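Local coordinates for acetone carboxylase alpha subunit (Xanthobacter autotrophicus Py2, PDB 5M45), which forms the alpha subunit of a multi-subunit bacterial carboxylase, belongs to the hydantoinase B/oxoprolinase family and carries a manganese(II) ion in this model, at residues A[435-440]-A[618-623]; A[458-463]-A[518-523]; A[285-290]-A[321-326]; A[281-286]-A[416-421]. All blocks are in the same frame, centred on the assembly; numbering follows the deposited sequence.

Contact 1 of 4, residues A[435-440]-A[618-623]; sequences TSNWLQ and YLNYMR
Asn437 reaches across to the strand that carries Tyr618 and Asn620 and gives both protons of its amide nitrogen to them. CG is anti to the backbone N (chi1 -179°), and the bond from CA to CB points to the strand. ND2 meets Asn620 OD1 at 2.9 Å in a nearly straight bond, and Tyr618 OH, which is also hydrogen-bonded to Phe535 O, at 3.1 Å, tip to tip with the phenol. Both acceptors lie close to the Asn437 amide plane, which fixes the rotation of the group; the two amides are turned 79° against each other, and the Tyr618 ring is turned 41° from the Asn437 amide. The other end of this amide, OD1, takes a proton from a water that accepts from Arg623 NH2, and a second from Met537 N. Beside the phenol, Leu439 brings CD1 to 3.6 Å from Tyr618 CE1.

The backbone joins in after a cis peptide between Ser436 and Asn437: Asn437 N donates to Tyr621 O at 2.9 Å, and Arg623 N to Ser436 O at 3.2 Å. Ser436 OG, itself bonded to Asn434, sits over one face of the Arg623 guanidinium, whose NH2 also donates to Asn539 O.

Everything here is buried. The loop 435-440 leads from helix 401-422 into strand 440-442, while strand 617-621 lies between strands 520-526 and 559-563 in its own sheet.

Contact 2 of 4, residues A[458-463]-A[518-523]; sequences CAANGT and CGFESL
The segment leading into and along strand 520-526 of the five-stranded antiparallel sheet packs against the loop that follows strand 450-454. Ala460 and Phe520 make the side-chain part of this contact. The ring presents its edge: Phe520 CE1 comes to 3.3 Å from Ala460 O, which lies near the ring plane, and to 4.0 Å from Ala460 CB. Phe520 CG stands between the backbone N and the carbonyl carbon (chi1 76°), and CE1 is the ring atom nearest the loop. Ala460 O is buried here without a hydrogen-bond partner in the model; the C-H edge of the ring faces it.

Further along, the two backbones close up at a glycine, where Gly462 CA lies 3.5 Å from Cys518 O. No hydrogen bond links the two segments. Within the loop, Asn461 ND2 donates to Cys458 O at 2.8 Å, from above the carbonyl plane, and also to Ala476 O.

Another protein chain packs on Ala460, Thr463 and Phe520, so the contact borders a subunit interface. It is an example of an irregular loop laid against the chain that runs into a strand of an antiparallel sheet.

Contact 3 of 4, residues A[285-290]-A[321-326]; sequences PGTYRQ and EMTIRR
Segments 285-290 and 321-326 run antiparallel, their strand directions 159° apart and axes 4.7 Å from each other, with Gly286-Ile324 and Tyr288-Met322 as hydrogen-bonded pairs and Thr287-Thr323 and Arg289-Glu321 as non-hydrogen-bonded ones. The Tyr288-Met322 pair is held by two bonds, Tyr288 N to Met322 O and Met322 N to Tyr288 O, each 2.8 Å and nearly straight.

Tyr288, Met322 and Ile324 share one face of the sheet. Met322 SD lies 4.8 Å from the Tyr288 ring centre and 36° off its normal, an oblique Met-aromatic contact; Ile324 CD1 reaches Tyr288 CE1 at 3.8 Å. The phenol OH goes back to Ile284 O, and another protein chain stacks a ring on Tyr288.

On the face bearing Thr287 and Thr323, one water holds three groups: it is 2.7 Å from Thr287 OG1 and 2.7 Å from Thr323 OG1, and donates to Glu321 OE1. Both hydroxyls lie anti to their own carbonyl carbons, and the glutamate chain is fully extended up to the carboxylate.

Gly286 has backbone angles that only glycine readily adopts. Consecutive strands 286-297 and 313-324 form an antiparallel hairpin pair, and Gly286 to Tyr288 carry the mixed sheet on into another chain.

Contact 4 of 4, residues A[281-286]-A[416-421]; sequences AMTIPG and SRSYFG
Met282 and Tyr419 meet where the C-terminal end of helix 257-282, with the turn beyond it, packs on helix 401-422. The two side chains run obliquely to each other: Met282 CE, brought round by a bend at the last torsion (chi3 74°), lies 3.8 Å from Tyr419 CE1. Met282 O comes in at the ring edge, 3.6 Å from Tyr419 CD1, and has no hydrogen-bond partner in the model. The tyrosine hydroxyl bonds instead to Thr363 OG1.

Thr283, the first residue to leave the helix, lies alongside Tyr419 and points the same way, while it meets Ser418 OG with its carbon atoms CB, at 3.3 Å, and CG2. Both hydroxyls turn back to their own helices, Thr283 OG1 to Ile279 O and Ser418 OG to Leu415 O.

Ile284 points its CB toward helix 401-422. Its CD1 rests 3.5 Å from Ser418 O and 4.0 Å from Gly421 C.

From the N terminus, helix 257-282 ends in the turn from which contacts 3 and 4 both start, sharing Pro285 and Gly286. Contact 3 closes first, pairing strand 286-297 with strand 313-324; contact 4 starts from the same stretch and closes a longer loop, bringing in helix 401-422. The two touch where Tyr288 OH meets Ser418 CB at 3.3 Å. Contact 1 then opens after helix 401-422 and closes only at strand 617-621, with contact 2 nested inside. Their strands are neighbours in one sheet, and Cys458 SG packs on Trp438. The two pairs stand apart: centres of contacts 1 and 3 are about 35 Å from each other.

Contact 1 of 4, residues A[435-440]-A[618-623]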
loop_
_atom_site.group_PDB
_atom_site.type_symbol
_atom_site.label_atom_id
_atom_site.label_comp_id
_atom_site.label_asym_id
_atom_site.label_seq_id
_atom_site.Cartn_x
_atom_site.Cartn_y
_atom_site.Cartn_z
ATOM N N THR A 435 -0.979 -20.739 -18.756
ATOM C CA THR A 435 -1.251 -21.208 -17.387
ATOM C C THR A 435 -2.447 -20.422 -16.786
ATOM O O THR A 435 -2.254 -19.383 -16.122
ATOM C CB THR A 435 0.010 -21.081 -16.498
ATOM O OG1 THR A 435 0.344 -19.696 -16.298
ATOM C CG2 THR A 435 1.140 -21.811 -17.092
ATOM N N SER A 436 -3.649 -20.892 -17.088
ATOM C CA SER A 436 -4.933 -20.240 -16.672
ATOM C C SER A 436 -6.059 -21.260 -16.907
ATOM O O SER A 436 -5.782 -22.314 -17.497
ATOM C CB SER A 436 -5.146 -18.948 -17.475
ATOM O OG SER A 436 -5.407 -19.207 -18.868
ATOM N N ASN A 437 -7.311 -21.055 -16.484
ATOM C CA ASN A 437 -7.874 -19.934 -15.686
ATOM C C ASN A 437 -7.419 -19.917 -14.231
ATOM O O ASN A 437 -7.164 -20.966 -13.667
ATOM C CB ASN A 437 -9.400 -20.077 -15.680
ATOM C CG ASN A 437 -10.108 -18.951 -14.902
ATOM O OD1 ASN A 437 -10.112 -17.779 -15.329
ATOM N ND2 ASN A 437 -10.756 -19.318 -13.799
ATOM N N TRP A 438 -7.377 -18.719 -13.639
ATOM C CA TRP A 438 -7.187 -18.505 -12.197
ATOM C C TRP A 438 -8.521 -18.141 -11.502
ATOM O O TRP A 438 -9.037 -16.999 -11.635
ATOM C CB TRP A 438 -6.136 -17.404 -11.961
ATOM C CG TRP A 438 -4.777 -17.731 -12.475
ATOM C CD1 TRP A 438 -4.262 -17.379 -13.711
ATOM C CD2 TRP A 438 -3.740 -18.478 -11.812
ATOM N NE1 TRP A 438 -2.990 -17.856 -13.850
ATOM C CE2 TRP A 438 -2.641 -18.558 -12.721
ATOM C CE3 TRP A 438 -3.644 -19.127 -10.584
ATOM C CZ2 TRP A 438 -1.448 -19.220 -12.411
ATOM C CZ3 TRP A 438 -2.433 -19.802 -10.250
ATOM C CH2 TRP A 438 -1.336 -19.816 -11.176
ATOM N N LEU A 439 -9.098 -19.124 -10.805
ATOM C CA LEU A 439 -10.321 -18.928 -10.034
ATOM C C LEU A 439 -9.994 -18.035 -8.824
ATOM O O LEU A 439 -9.126 -18.369 -8.030
ATOM C CB LEU A 439 -10.924 -20.276 -9.577
ATOM C CG LEU A 439 -12.189 -20.284 -8.698
ATOM C CD1 LEU A 439 -12.997 -21.552 -8.872
ATOM C CD2 LEU A 439 -11.915 -20.062 -7.194
ATOM N N GLN A 440 -10.677 -16.906 -8.728
ATOM C CA GLN A 440 -10.384 -15.890 -7.677
ATOM C C GLN A 440 -11.668 -15.273 -7.134
ATOM O O GLN A 440 -12.716 -15.344 -7.769
ATOM C CB GLN A 440 -9.521 -14.779 -8.258
ATOM C CG GLN A 440 -8.123 -15.249 -8.669
ATOM C CD GLN A 440 -7.347 -14.177 -9.395
ATOM O OE1 GLN A 440 -6.712 -13.320 -8.775
ATOM N NE2 GLN A 440 -7.426 -14.189 -10.724
ATOM N N TYR A 618 -19.763 -21.681 -11.000
ATOM C CA TYR A 618 -18.551 -21.130 -11.652
ATOM C C TYR A 618 -17.783 -22.304 -12.272
ATOM O O TYR A 618 -17.495 -23.289 -11.566
ATOM C CB TYR A 618 -17.697 -20.412 -10.578
ATOM C CG TYR A 618 -16.402 -19.707 -11.015
ATOM C CD1 TYR A 618 -15.280 -20.425 -11.472
ATOM C CD2 TYR A 618 -16.270 -18.306 -10.899
ATOM C CE1 TYR A 618 -14.106 -19.786 -11.841
ATOM C CE2 TYR A 618 -15.095 -17.664 -11.272
ATOM C CZ TYR A 618 -14.009 -18.407 -11.731
ATOM O OH TYR A 618 -12.809 -17.784 -12.089
ATOM N N LEU A 619 -17.467 -22.207 -13.584
ATOM C CA LEU A 619 -16.629 -23.228 -14.276
ATOM C C LEU A 619 -15.158 -22.813 -14.286
ATOM O O LEU A 619 -14.832 -21.790 -14.865
ATOM C CB LEU A 619 -17.120 -23.469 -15.715
ATOM C CG LEU A 619 -16.322 -24.482 -16.549
ATOM C CD1 LEU A 619 -16.504 -25.878 -15.991
ATOM C CD2 LEU A 619 -16.728 -24.468 -18.028
ATOM N N ASN A 620 -14.288 -23.599 -13.658
ATOM C CA ASN A 620 -12.824 -23.438 -13.745
ATOM C C ASN A 620 -12.240 -24.325 -14.853
ATOM O O ASN A 620 -12.283 -25.561 -14.761
ATOM C CB ASN A 620 -12.144 -23.787 -12.398
ATOM C CG ASN A 620 -10.822 -23.047 -12.193
ATOM O OD1 ASN A 620 -10.641 -21.962 -12.700
ATOM N ND2 ASN A 620 -9.895 -23.649 -11.443
ATOM N N TYR A 621 -11.714 -23.709 -15.909
ATOM C CA TYR A 621 -11.230 -24.423 -17.117
ATOM C C TYR A 621 -9.718 -24.189 -17.256
ATOM O O TYR A 621 -9.263 -23.040 -17.454
ATOM C CB TYR A 621 -12.053 -23.932 -18.359
ATOM C CG TYR A 621 -11.461 -24.116 -19.774
ATOM C CD1 TYR A 621 -10.541 -25.129 -20.091
ATOM C CD2 TYR A 621 -11.883 -23.277 -20.819
ATOM C CE1 TYR A 621 -10.013 -25.262 -21.389
ATOM C CE2 TYR A 621 -11.370 -23.420 -22.127
ATOM C CZ TYR A 621 -10.425 -24.395 -22.390
ATOM O OH TYR A 621 -9.910 -24.496 -23.666
ATOM N N MET A 622 -8.952 -25.279 -17.163
ATOM C CA MET A 622 -7.487 -25.251 -17.346
ATOM C C MET A 622 -7.093 -25.619 -18.780
ATOM O O MET A 622 -7.613 -26.589 -19.347
ATOM C CB MET A 622 -6.789 -26.213 -16.361
ATOM C CG MET A 622 -6.527 -25.623 -14.980
ATOM S SD MET A 622 -7.920 -24.889 -14.074
ATOM C CE MET A 622 -8.951 -26.330 -13.836
ATOM N N ARG A 623 -6.157 -24.870 -19.350
ATOM C CA ARG A 623 -5.836 -25.024 -20.788
ATOM C C ARG A 623 -4.970 -26.240 -21.149
ATOM O O ARG A 623 -4.196 -26.759 -20.331
ATOM C CB ARG A 623 -5.105 -23.776 -21.318
ATOM C CG ARG A 623 -5.670 -22.396 -20.952
ATOM C CD ARG A 623 -7.124 -22.190 -21.355
ATOM N NE ARG A 623 -7.519 -20.780 -21.123
ATOM C CZ ARG A 623 -8.450 -20.337 -20.278
ATOM N NH1 ARG A 623 -9.194 -21.142 -19.526
ATOM N NH2 ARG A 623 -8.673 -19.030 -20.209
HETATM O O HOH W 1 -10.219 -17.238 -18.008
HETATM O O HOH W 2 -7.409 -21.852 -11.009
#

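Contact 2 of 4, residues A[458-463]-A[518-523]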
loop_
_atom_site.group_PDB
_atom_site.type_symbol
_atom_site.label_atom_id
_atom_site.label_comp_id
_atom_site.label_asym_id
_atom_site.label_seq_id
_atom_site.Cartn_x
_atom_site.Cartn_y
_atom_site.Cartn_z
ATOM N N CYS A 458 -4.509 -24.545 -11.974
ATOM C CA CYS A 458 -3.762 -24.270 -13.201
ATOM C C CYS A 458 -2.223 -24.334 -13.022
ATOM O O CYS A 458 -1.460 -23.781 -13.850
ATOM C CB CYS A 458 -4.204 -22.966 -13.886
ATOM S SG CYS A 458 -4.198 -21.518 -12.780
ATOM N N ALA A 459 -1.783 -25.033 -11.971
ATOM C CA ALA A 459 -0.495 -25.686 -11.940
ATOM C C ALA A 459 -0.437 -26.941 -12.798
ATOM O O ALA A 459 0.676 -27.461 -13.028
ATOM C CB ALA A 459 -0.079 -26.030 -10.479
ATOM N N ALA A 460 -1.603 -27.441 -13.252
ATOM C CA ALA A 460 -1.733 -28.749 -13.907
ATOM C C ALA A 460 -2.429 -28.601 -15.259
ATOM O O ALA A 460 -3.590 -28.967 -15.426
ATOM C CB ALA A 460 -2.497 -29.694 -12.989
ATOM N N ASN A 461 -1.727 -27.982 -16.212
ATOM C CA ASN A 461 -2.213 -27.782 -17.574
ATOM C C ASN A 461 -1.602 -28.831 -18.514
ATOM O O ASN A 461 -0.642 -29.513 -18.157
ATOM C CB ASN A 461 -1.809 -26.402 -18.088
ATOM C CG ASN A 461 -2.098 -25.295 -17.111
ATOM O OD1 ASN A 461 -3.274 -24.894 -16.907
ATOM N ND2 ASN A 461 -1.017 -24.786 -16.455
ATOM N N GLY A 462 -2.103 -28.897 -19.743
ATOM C CA GLY A 462 -1.515 -29.775 -20.751
ATOM C C GLY A 462 -0.107 -29.340 -21.154
ATOM O O GLY A 462 0.235 -28.148 -21.064
ATOM N N THR A 463 0.712 -30.299 -21.572
ATOM C CA THR A 463 2.064 -30.012 -22.098
ATOM C C THR A 463 2.118 -30.212 -23.621
ATOM O O THR A 463 1.288 -30.920 -24.215
ATOM C CB THR A 463 3.176 -30.834 -21.413
ATOM O OG1 THR A 463 3.098 -32.210 -21.826
ATOM C CG2 THR A 463 3.085 -30.756 -19.926
ATOM N N CYS A 518 -4.323 -32.548 -23.045
ATOM C CA CYS A 518 -5.553 -31.858 -22.675
ATOM C C CYS A 518 -5.388 -31.146 -21.326
ATOM O O CYS A 518 -4.557 -31.539 -20.486
ATOM C CB CYS A 518 -6.745 -32.823 -22.623
ATOM S SG CYS A 518 -7.300 -33.349 -24.259
ATOM N N GLY A 519 -6.181 -30.098 -21.126
ATOM C CA GLY A 519 -6.374 -29.552 -19.784
ATOM C C GLY A 519 -7.422 -30.370 -19.001
ATOM O O GLY A 519 -7.669 -31.528 -19.291
ATOM N N PHE A 520 -8.010 -29.746 -17.979
ATOM C CA PHE A 520 -9.129 -30.326 -17.209
ATOM C C PHE A 520 -10.037 -29.196 -16.746
ATOM O O PHE A 520 -9.745 -28.040 -16.995
ATOM C CB PHE A 520 -8.664 -31.246 -16.045
ATOM C CG PHE A 520 -8.126 -30.531 -14.818
ATOM C CD1 PHE A 520 -6.895 -29.882 -14.838
ATOM C CD2 PHE A 520 -8.842 -30.557 -13.611
ATOM C CE1 PHE A 520 -6.397 -29.237 -13.684
ATOM C CE2 PHE A 520 -8.345 -29.941 -12.463
ATOM C CZ PHE A 520 -7.128 -29.265 -12.503
ATOM N N GLU A 521 -11.165 -29.551 -16.143
ATOM C CA GLU A 521 -12.147 -28.580 -15.699
ATOM C C GLU A 521 -12.785 -29.039 -14.401
ATOM O O GLU A 521 -12.875 -30.246 -14.125
ATOM C CB GLU A 521 -13.227 -28.327 -16.763
ATOM C CG GLU A 521 -14.025 -29.556 -17.123
ATOM C CD GLU A 521 -14.842 -29.427 -18.401
ATOM O OE1 GLU A 521 -15.020 -30.454 -19.143
ATOM O OE2 GLU A 521 -15.338 -28.306 -18.684
ATOM N N SER A 522 -13.213 -28.059 -13.606
ATOM C CA SER A 522 -13.990 -28.327 -12.395
ATOM C C SER A 522 -15.206 -27.393 -12.341
ATOM O O SER A 522 -15.083 -26.210 -12.659
ATOM C CB SER A 522 -13.120 -28.163 -11.127
ATOM O OG SER A 522 -12.572 -26.847 -10.957
ATOM N N LEU A 523 -16.375 -27.939 -11.943
ATOM C CA LEU A 523 -17.564 -27.138 -11.714
ATOM C C LEU A 523 -17.673 -26.910 -10.216
ATOM O O LEU A 523 -17.720 -27.882 -9.441
ATOM C CB LEU A 523 -18.841 -27.860 -12.202
ATOM C CG LEU A 523 -20.177 -27.115 -12.045
ATOM C CD1 LEU A 523 -20.133 -25.783 -12.724
ATOM C CD2 LEU A 523 -21.369 -27.901 -12.572
#

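Contact 3 of 4, residues A[285-290]-A[321-326]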
loop_
_atom_site.group_PDB
_atom_site.type_symbol
_atom_site.label_atom_id
_atom_site.label_comp_id
_atom_site.label_asym_id
_atom_site.label_seq_id
_atom_site.Cartn_x
_atom_site.Cartn_y
_atom_site.Cartn_z
ATOM N N PRO A 285 23.959 -24.365 -35.050
ATOM C CA PRO A 285 24.132 -22.925 -35.200
ATOM C C PRO A 285 23.250 -22.350 -36.307
ATOM O O PRO A 285 23.007 -23.023 -37.302
ATOM C CB PRO A 285 25.614 -22.788 -35.590
ATOM C CG PRO A 285 25.947 -24.093 -36.259
ATOM C CD PRO A 285 25.149 -25.111 -35.507
ATOM N N GLY A 286 22.799 -21.112 -36.134
ATOM C CA GLY A 286 21.873 -20.491 -37.073
ATOM C C GLY A 286 20.985 -19.415 -36.469
ATOM O O GLY A 286 21.174 -19.027 -35.290
ATOM N N THR A 287 20.055 -18.911 -37.279
ATOM C CA THR A 287 19.073 -17.934 -36.839
ATOM C C THR A 287 17.671 -18.551 -36.872
ATOM O O THR A 287 17.296 -19.141 -37.883
ATOM C CB THR A 287 19.111 -16.652 -37.685
ATOM O OG1 THR A 287 20.414 -16.098 -37.605
ATOM C CG2 THR A 287 18.115 -15.624 -37.192
ATOM N N TYR A 288 16.953 -18.426 -35.762
ATOM C CA TYR A 288 15.595 -18.983 -35.553
ATOM C C TYR A 288 14.637 -17.807 -35.285
ATOM O O TYR A 288 14.956 -16.937 -34.440
ATOM C CB TYR A 288 15.580 -19.941 -34.340
ATOM C CG TYR A 288 16.555 -21.120 -34.439
ATOM C CD1 TYR A 288 17.931 -20.949 -34.204
ATOM C CD2 TYR A 288 16.113 -22.393 -34.739
ATOM C CE1 TYR A 288 18.824 -21.998 -34.322
ATOM C CE2 TYR A 288 17.002 -23.457 -34.839
ATOM C CZ TYR A 288 18.357 -23.262 -34.635
ATOM O OH TYR A 288 19.247 -24.318 -34.744
ATOM N N ARG A 289 13.491 -17.754 -35.977
ATOM C CA ARG A 289 12.553 -16.643 -35.852
ATOM C C ARG A 289 11.157 -17.181 -35.468
ATOM O O ARG A 289 10.672 -18.129 -36.068
ATOM C CB ARG A 289 12.473 -15.826 -37.165
ATOM C CG ARG A 289 13.830 -15.387 -37.714
ATOM C CD ARG A 289 13.729 -14.664 -39.072
ATOM N NE ARG A 289 15.083 -14.515 -39.652
ATOM C CZ ARG A 289 15.740 -15.452 -40.338
ATOM N NH1 ARG A 289 15.192 -16.656 -40.649
ATOM N NH2 ARG A 289 16.950 -15.184 -40.772
ATOM N N GLN A 290 10.547 -16.568 -34.455
ATOM C CA GLN A 290 9.253 -16.997 -33.915
ATOM C C GLN A 290 8.567 -15.851 -33.158
ATOM O O GLN A 290 9.195 -14.800 -32.893
ATOM C CB GLN A 290 9.396 -18.258 -33.038
ATOM C CG GLN A 290 10.423 -18.153 -31.899
ATOM C CD GLN A 290 11.881 -18.395 -32.376
ATOM O OE1 GLN A 290 12.177 -19.449 -32.951
ATOM N NE2 GLN A 290 12.763 -17.413 -32.159
ATOM N N GLU A 321 14.098 -12.965 -32.286
ATOM C CA GLU A 321 15.175 -13.430 -33.159
ATOM C C GLU A 321 16.214 -14.126 -32.271
ATOM O O GLU A 321 16.876 -13.479 -31.419
ATOM C CB GLU A 321 15.810 -12.269 -33.950
ATOM C CG GLU A 321 16.907 -12.726 -34.905
ATOM C CD GLU A 321 17.519 -11.611 -35.744
ATOM O OE1 GLU A 321 18.401 -11.975 -36.549
ATOM O OE2 GLU A 321 17.209 -10.386 -35.583
ATOM N N MET A 322 16.345 -15.430 -32.461
ATOM C CA MET A 322 17.229 -16.279 -31.635
ATOM C C MET A 322 18.455 -16.683 -32.504
ATOM O O MET A 322 18.268 -17.250 -33.568
ATOM C CB MET A 322 16.461 -17.531 -31.123
ATOM C CG MET A 322 17.291 -18.634 -30.422
ATOM S SD MET A 322 16.379 -20.215 -30.288
ATOM C CE MET A 322 15.013 -19.708 -29.183
ATOM N N THR A 323 19.664 -16.386 -32.044
ATOM C CA THR A 323 20.910 -16.702 -32.759
ATOM C C THR A 323 21.774 -17.664 -31.923
ATOM O O THR A 323 22.128 -17.323 -30.801
ATOM C CB THR A 323 21.731 -15.418 -33.055
ATOM O OG1 THR A 323 20.915 -14.496 -33.753
ATOM C CG2 THR A 323 22.953 -15.717 -33.947
ATOM N N ILE A 324 22.078 -18.855 -32.458
ATOM C CA ILE A 324 23.013 -19.797 -31.830
ATOM C C ILE A 324 24.303 -19.693 -32.638
ATOM O O ILE A 324 24.290 -19.875 -33.863
ATOM C CB ILE A 324 22.434 -21.230 -31.821
ATOM C CG1 ILE A 324 21.147 -21.272 -30.976
ATOM C CG2 ILE A 324 23.428 -22.245 -31.249
ATOM C CD1 ILE A 324 20.423 -22.599 -30.954
ATOM N N ARG A 325 25.401 -19.374 -31.951
ATOM C CA ARG A 325 26.730 -19.186 -32.568
ATOM C C ARG A 325 27.600 -20.458 -32.572
ATOM O O ARG A 325 27.407 -21.353 -31.762
ATOM C CB ARG A 325 27.510 -18.065 -31.848
ATOM C CG ARG A 325 26.780 -16.731 -31.798
ATOM C CD ARG A 325 27.747 -15.550 -31.751
ATOM N NE ARG A 325 27.055 -14.281 -31.518
ATOM C CZ ARG A 325 26.673 -13.811 -30.332
ATOM N NH1 ARG A 325 26.933 -14.454 -29.192
ATOM N NH2 ARG A 325 26.011 -12.657 -30.292
ATOM N N ARG A 326 28.591 -20.478 -33.455
ATOM C CA ARG A 326 29.561 -21.563 -33.515
ATOM C C ARG A 326 30.303 -21.843 -32.225
ATOM O O ARG A 326 30.653 -22.996 -31.956
ATOM C CB ARG A 326 30.590 -21.311 -34.618
ATOM C CG ARG A 326 30.004 -21.463 -36.005
ATOM C CD ARG A 326 30.958 -20.962 -37.040
ATOM N NE ARG A 326 30.296 -20.855 -38.350
ATOM C CZ ARG A 326 30.926 -20.804 -39.516
ATOM N NH1 ARG A 326 32.238 -20.886 -39.554
ATOM N NH2 ARG A 326 30.247 -20.733 -40.629
HETATM O O HOH W 3 20.729 -13.715 -36.314
#

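Contact 4 of 4, residues A[281-286]-A[416-421]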
loop_
_atom_site.group_PDB
_atom_site.type_symbol
_atom_site.label_atom_id
_atom_site.label_comp_id
_atom_site.label_asym_id
_atom_site.label_seq_id
_atom_site.Cartn_x
_atom_site.Cartn_y
_atom_site.Cartn_z
ATOM N N ALA A 281 26.362 -29.754 -28.012
ATOM C CA ALA A 281 26.001 -31.179 -28.133
ATOM C C ALA A 281 24.596 -31.432 -28.732
ATOM O O ALA A 281 24.400 -32.475 -29.374
ATOM C CB ALA A 281 26.133 -31.881 -26.777
ATOM N N MET A 282 23.641 -30.496 -28.536
ATOM C CA MET A 282 22.234 -30.760 -28.789
ATOM C C MET A 282 21.604 -29.954 -29.934
ATOM O O MET A 282 20.610 -30.391 -30.511
ATOM C CB MET A 282 21.405 -30.489 -27.515
ATOM C CG MET A 282 21.618 -31.412 -26.331
ATOM S SD MET A 282 20.694 -30.859 -24.840
ATOM C CE MET A 282 19.059 -31.303 -25.321
ATOM N N THR A 283 22.148 -28.765 -30.247
ATOM C CA THR A 283 21.492 -27.822 -31.136
ATOM C C THR A 283 22.218 -27.714 -32.497
ATOM O O THR A 283 23.001 -28.628 -32.866
ATOM C CB THR A 283 21.296 -26.424 -30.458
ATOM O OG1 THR A 283 22.547 -25.718 -30.378
ATOM C CG2 THR A 283 20.659 -26.553 -29.079
ATOM N N ILE A 284 21.944 -26.634 -33.252
ATOM C CA ILE A 284 22.544 -26.362 -34.551
ATOM C C ILE A 284 22.766 -24.833 -34.628
ATOM O O ILE A 284 21.840 -24.066 -34.331
ATOM C CB ILE A 284 21.581 -26.787 -35.704
ATOM C CG1 ILE A 284 21.248 -28.285 -35.637
ATOM C CG2 ILE A 284 22.203 -26.477 -37.071
ATOM C CD1 ILE A 284 20.216 -28.758 -36.648
ATOM N N PRO A 285 23.959 -24.365 -35.050
ATOM C CA PRO A 285 24.132 -22.925 -35.200
ATOM C C PRO A 285 23.250 -22.350 -36.307
ATOM O O PRO A 285 23.007 -23.023 -37.302
ATOM C CB PRO A 285 25.614 -22.788 -35.590
ATOM C CG PRO A 285 25.947 -24.093 -36.259
ATOM C CD PRO A 285 25.149 -25.111 -35.507
ATOM N N GLY A 286 22.799 -21.112 -36.134
ATOM C CA GLY A 286 21.873 -20.491 -37.073
ATOM C C GLY A 286 20.985 -19.415 -36.469
ATOM O O GLY A 286 21.174 -19.027 -35.290
ATOM N N SER A 416 13.343 -26.529 -30.480
ATOM C CA SER A 416 12.930 -27.817 -31.042
ATOM C C SER A 416 13.284 -28.015 -32.505
ATOM O O SER A 416 13.516 -29.148 -32.920
ATOM C CB SER A 416 11.426 -28.072 -30.793
ATOM O OG SER A 416 11.166 -28.172 -29.392
ATOM N N ARG A 417 13.384 -26.947 -33.289
ATOM C CA ARG A 417 13.851 -27.103 -34.685
ATOM C C ARG A 417 15.296 -27.587 -34.728
ATOM O O ARG A 417 15.646 -28.375 -35.602
ATOM C CB ARG A 417 13.691 -25.814 -35.509
ATOM C CG ARG A 417 12.256 -25.430 -35.777
ATOM C CD ARG A 417 12.145 -24.169 -36.622
ATOM N NE ARG A 417 10.771 -23.714 -36.550
ATOM C CZ ARG A 417 9.746 -24.250 -37.196
ATOM N NH1 ARG A 417 9.933 -25.267 -38.043
ATOM N NH2 ARG A 417 8.517 -23.733 -37.009
ATOM N N SER A 418 16.132 -27.114 -33.791
ATOM C CA SER A 418 17.543 -27.566 -33.686
ATOM C C SER A 418 17.596 -29.058 -33.308
ATOM O O SER A 418 18.293 -29.848 -33.951
ATOM C CB SER A 418 18.368 -26.694 -32.703
ATOM O OG SER A 418 18.213 -27.015 -31.324
ATOM N N TYR A 419 16.799 -29.440 -32.309
ATOM C CA TYR A 419 16.728 -30.837 -31.861
ATOM C C TYR A 419 16.236 -31.773 -32.955
ATOM O O TYR A 419 16.815 -32.868 -33.174
ATOM C CB TYR A 419 15.803 -30.991 -30.634
ATOM C CG TYR A 419 16.093 -30.152 -29.392
ATOM C CD1 TYR A 419 17.372 -29.696 -29.079
ATOM C CD2 TYR A 419 15.051 -29.854 -28.495
ATOM C CE1 TYR A 419 17.617 -28.965 -27.904
ATOM C CE2 TYR A 419 15.278 -29.146 -27.315
ATOM C CZ TYR A 419 16.554 -28.700 -27.026
ATOM O OH TYR A 419 16.769 -28.003 -25.871
ATOM N N PHE A 420 15.193 -31.347 -33.658
ATOM C CA PHE A 420 14.597 -32.130 -34.739
ATOM C C PHE A 420 15.562 -32.341 -35.905
ATOM O O PHE A 420 15.725 -33.484 -36.403
ATOM C CB PHE A 420 13.270 -31.493 -35.235
ATOM C CG PHE A 420 12.557 -32.349 -36.223
ATOM C CD1 PHE A 420 12.903 -32.292 -37.590
ATOM C CD2 PHE A 420 11.650 -33.318 -35.798
ATOM C CE1 PHE A 420 12.301 -33.166 -38.508
ATOM C CE2 PHE A 420 11.056 -34.179 -36.716
ATOM C CZ PHE A 420 11.359 -34.082 -38.059
ATOM N N GLY A 421 16.224 -31.258 -36.311
ATOM C CA GLY A 421 17.224 -31.314 -37.375
ATOM C C GLY A 421 18.382 -32.232 -37.096
ATOM O O GLY A 421 18.873 -32.926 -38.002
#